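Local coordinates for protein homoaconitase large subunit (Methanocaldococcus jannaschii, PDB 4KP2) that forms the cluster-binding large subunit of a [4Fe-4S] hydro-lyase that interconverts homocitrate, cis-homoaconitate and homoisocitrate, at residues Gly326-Leu331 / Leu360-Glu365. Residues are numbered along the deposited sequence; the frame is centred on the assembly and turned at random.
Sequences GRLSDL and LQALKE
Leu328, in the first turn of helix 328-338, reaches across to Gln361, Ala362 and Glu365 and sets its two methyls on different neighbours. Leu328 CD1 meets the amide end of Gln361, 3.5 Å from both Gln361 CD and NE2, a van der Waals contact of a methyl with the flat amide. The two side chains cross at a slant, with Leu328 CG 3.9 Å from Gln361 CG. In Gln361, chi1 of 58° puts CG between the backbone N and the carbonyl carbon, and from there the chain runs extended toward Leu328. The other methyl, Leu328 CD2, comes 4.2 Å from Ala362 CB and touches a carboxylate oxygen, Glu365 OE1, at 3.9 Å, again by van der Waals contact; no hydrogen bond crosses between 326-331 and 360-365. One turn further on, Leu331 brings CD1 to 4.3 Å from the same Ala362 CB. Both helices belong to the three-layer alpha-beta-alpha sandwich of the aconitase family: they follow the adjacent parallel strands 317-320 and 348-351, and helix 367-374 packs beside them, Ile367 against Leu328, Phe371 against Leu331 and Ile368 against Ala362. Glu365, with CG anti to its amide N (chi1 -163°), extends past Leu328, and its OE2 forms a salt bridge with Arg332. Elsewhere on helix 356-363, Leu360 and Leu363 pack against Val372 and Ile368 of the second subunit.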
ATOM      1  N   GLY A 326      -7.318  -6.708 -12.598  1.00 50.27           N
ATOM      2  CA  GLY A 326      -6.244  -5.849 -12.142  1.00 44.54           C
ATOM      3  C   GLY A 326      -5.267  -5.494 -13.244  1.00 46.75           C
ATOM      4  O   GLY A 326      -4.257  -4.834 -13.003  1.00 46.17           O
ATOM      5  N   ARG A 327      -5.570  -5.932 -14.461  1.00 43.11           N
ATOM      6  CA  ARG A 327      -4.694  -5.687 -15.597  1.00 46.77           C
ATOM      7  C   ARG A 327      -4.859  -4.275 -16.151  1.00 42.08           C
ATOM      8  O   ARG A 327      -5.645  -3.483 -15.632  1.00 44.77           O
ATOM      9  CB  ARG A 327      -4.930  -6.735 -16.686  1.00 46.19           C
ATOM     10  CG  ARG A 327      -4.388  -8.109 -16.329  1.00 40.69           C
ATOM     11  CD  ARG A 327      -5.002  -9.194 -17.191  1.00 39.51           C
ATOM     12  NE  ARG A 327      -6.407  -9.417 -16.860  1.00 48.72           N
ATOM     13  CZ  ARG A 327      -6.826 -10.233 -15.898  1.00 47.05           C
ATOM     14  NH1 ARG A 327      -5.946 -10.903 -15.166  1.00 40.43           N
ATOM     15  NH2 ARG A 327      -8.122 -10.378 -15.664  1.00 47.97           N
ATOM     16  N   LEU A 328      -4.110  -3.972 -17.207  1.00 47.40           N
ATOM     17  CA  LEU A 328      -4.084  -2.636 -17.790  1.00 46.08           C
ATOM     18  C   LEU A 328      -5.458  -2.199 -18.290  1.00 45.59           C
ATOM     19  O   LEU A 328      -5.896  -1.079 -18.024  1.00 51.51           O
ATOM     20  CB  LEU A 328      -3.080  -2.583 -18.943  1.00 45.46           C
ATOM     21  CG  LEU A 328      -2.143  -1.375 -19.023  1.00 44.38           C
ATOM     22  CD1 LEU A 328      -1.455  -1.331 -20.376  1.00 39.73           C
ATOM     23  CD2 LEU A 328      -2.885  -0.076 -18.756  1.00 51.57           C
ATOM     24  N   SER A 329      -6.125  -3.088 -19.020  1.00 48.26           N
ATOM     25  CA  SER A 329      -7.426  -2.787 -19.606  1.00 47.48           C
ATOM     26  C   SER A 329      -8.464  -2.455 -18.539  1.00 49.80           C
ATOM     27  O   SER A 329      -9.334  -1.610 -18.751  1.00 56.72           O
ATOM     28  CB  SER A 329      -7.908  -3.963 -20.455  1.00 46.29           C
ATOM     29  OG  SER A 329      -8.009  -5.145 -19.680  1.00 44.57           O
ATOM     30  N   ASP A 330      -8.364  -3.119 -17.393  1.00 47.14           N
ATOM     31  CA  ASP A 330      -9.291  -2.890 -16.292  1.00 47.06           C
ATOM     32  C   ASP A 330      -9.064  -1.518 -15.666  1.00 51.30           C
ATOM     33  O   ASP A 330     -10.014  -0.819 -15.313  1.00 54.99           O
ATOM     34  CB  ASP A 330      -9.148  -3.986 -15.234  1.00 48.38           C
ATOM     35  CG  ASP A 330      -9.369  -5.375 -15.801  1.00 53.12           C
ATOM     36  OD1 ASP A 330     -10.541  -5.792 -15.916  1.00 52.33           O
ATOM     37  OD2 ASP A 330      -8.371  -6.053 -16.128  1.00 51.93           O
ATOM     38  N   LEU A 331      -7.797  -1.139 -15.532  1.00 48.26           N
ATOM     39  CA  LEU A 331      -7.439   0.141 -14.931  1.00 47.50           C
ATOM     40  C   LEU A 331      -7.820   1.310 -15.833  1.00 52.21           C
ATOM     41  O   LEU A 331      -8.419   2.285 -15.379  1.00 53.04           O
ATOM     42  CB  LEU A 331      -5.941   0.188 -14.620  1.00 43.14           C
ATOM     43  CG  LEU A 331      -5.421  -0.811 -13.587  1.00 37.38           C
ATOM     44  CD1 LEU A 331      -3.919  -0.662 -13.411  1.00 33.89           C
ATOM     45  CD2 LEU A 331      -6.138  -0.626 -12.261  1.00 29.93           C
ATOM     46  N   LEU A 360       3.846  -0.211 -14.178  1.00 49.75           N
ATOM     47  CA  LEU A 360       4.744   0.671 -14.916  1.00 47.99           C
ATOM     48  C   LEU A 360       4.107   1.276 -16.164  1.00 51.84           C
ATOM     49  O   LEU A 360       4.186   2.487 -16.383  1.00 55.97           O
ATOM     50  CB  LEU A 360       6.028  -0.071 -15.289  1.00 42.71           C
ATOM     51  CG  LEU A 360       6.991  -0.330 -14.132  1.00 45.58           C
ATOM     52  CD1 LEU A 360       8.179  -1.158 -14.593  1.00 46.30           C
ATOM     53  CD2 LEU A 360       7.451   0.992 -13.545  1.00 55.03           C
ATOM     54  N   GLN A 361       3.478   0.437 -16.979  1.00 50.29           N
ATOM     55  CA  GLN A 361       2.884   0.902 -18.227  1.00 60.16           C
ATOM     56  C   GLN A 361       1.615   1.716 -17.990  1.00 59.46           C
ATOM     57  O   GLN A 361       1.127   2.393 -18.895  1.00 67.64           O
ATOM     58  CB  GLN A 361       2.612  -0.273 -19.169  1.00 50.81           C
ATOM     59  CG  GLN A 361       1.704  -1.341 -18.594  1.00 52.64           C
ATOM     60  CD  GLN A 361       1.700  -2.602 -19.434  1.00 58.75           C
ATOM     61  OE1 GLN A 361       2.440  -2.711 -20.412  1.00 53.38           O
ATOM     62  NE2 GLN A 361       0.867  -3.564 -19.056  1.00 60.72           N
ATOM     63  N   ALA A 362       1.084   1.648 -16.773  1.00 54.97           N
ATOM     64  CA  ALA A 362      -0.060   2.468 -16.399  1.00 53.07           C
ATOM     65  C   ALA A 362       0.416   3.771 -15.765  1.00 55.30           C
ATOM     66  O   ALA A 362      -0.339   4.737 -15.663  1.00 54.08           O
ATOM     67  CB  ALA A 362      -0.974   1.712 -15.453  1.00 48.93           C
ATOM     68  N   LEU A 363       1.677   3.784 -15.341  1.00 55.95           N
ATOM     69  CA  LEU A 363       2.299   4.990 -14.811  1.00 55.20           C
ATOM     70  C   LEU A 363       2.744   5.893 -15.953  1.00 57.02           C
ATOM     71  O   LEU A 363       2.587   7.112 -15.895  1.00 58.48           O
ATOM     72  CB  LEU A 363       3.502   4.632 -13.938  1.00 59.71           C
ATOM     73  CG  LEU A 363       3.214   4.143 -12.519  1.00 57.57           C
ATOM     74  CD1 LEU A 363       4.453   3.501 -11.916  1.00 51.50           C
ATOM     75  CD2 LEU A 363       2.735   5.296 -11.656  1.00 45.68           C
ATOM     76  N   LYS A 364       3.298   5.279 -16.994  1.00 59.91           N
ATOM     77  CA  LYS A 364       3.768   6.009 -18.163  1.00 57.45           C
ATOM     78  C   LYS A 364       2.583   6.474 -19.002  1.00 63.18           C
ATOM     79  O   LYS A 364       2.738   7.265 -19.933  1.00 74.70           O
ATOM     80  CB  LYS A 364       4.689   5.118 -18.999  1.00 64.11           C
ATOM     81  CG  LYS A 364       5.644   5.879 -19.903  1.00 63.02           C
ATOM     82  CD  LYS A 364       6.524   4.922 -20.691  1.00 63.10           C
ATOM     83  CE  LYS A 364       7.627   5.663 -21.425  1.00 63.86           C
ATOM     84  NZ  LYS A 364       8.568   6.324 -20.480  1.00 59.95           N
ATOM     85  N   GLU A 365       1.399   5.975 -18.662  1.00 60.55           N
ATOM     86  CA  GLU A 365       0.179   6.336 -19.369  1.00 59.31           C
ATOM     87  C   GLU A 365      -0.614   7.358 -18.556  1.00 61.55           C
ATOM     88  O   GLU A 365      -1.610   7.908 -19.026  1.00 64.96           O
ATOM     89  CB  GLU A 365      -0.658   5.085 -19.638  1.00 56.81           C
ATOM     90  CG  GLU A 365      -1.730   5.261 -20.701  1.00 62.74           C
ATOM     91  CD  GLU A 365      -2.283   3.938 -21.189  1.00 67.75           C
ATOM     92  OE1 GLU A 365      -1.615   2.901 -20.985  1.00 62.77           O
ATOM     93  OE2 GLU A 365      -3.385   3.935 -21.778  1.00 61.89           O
TER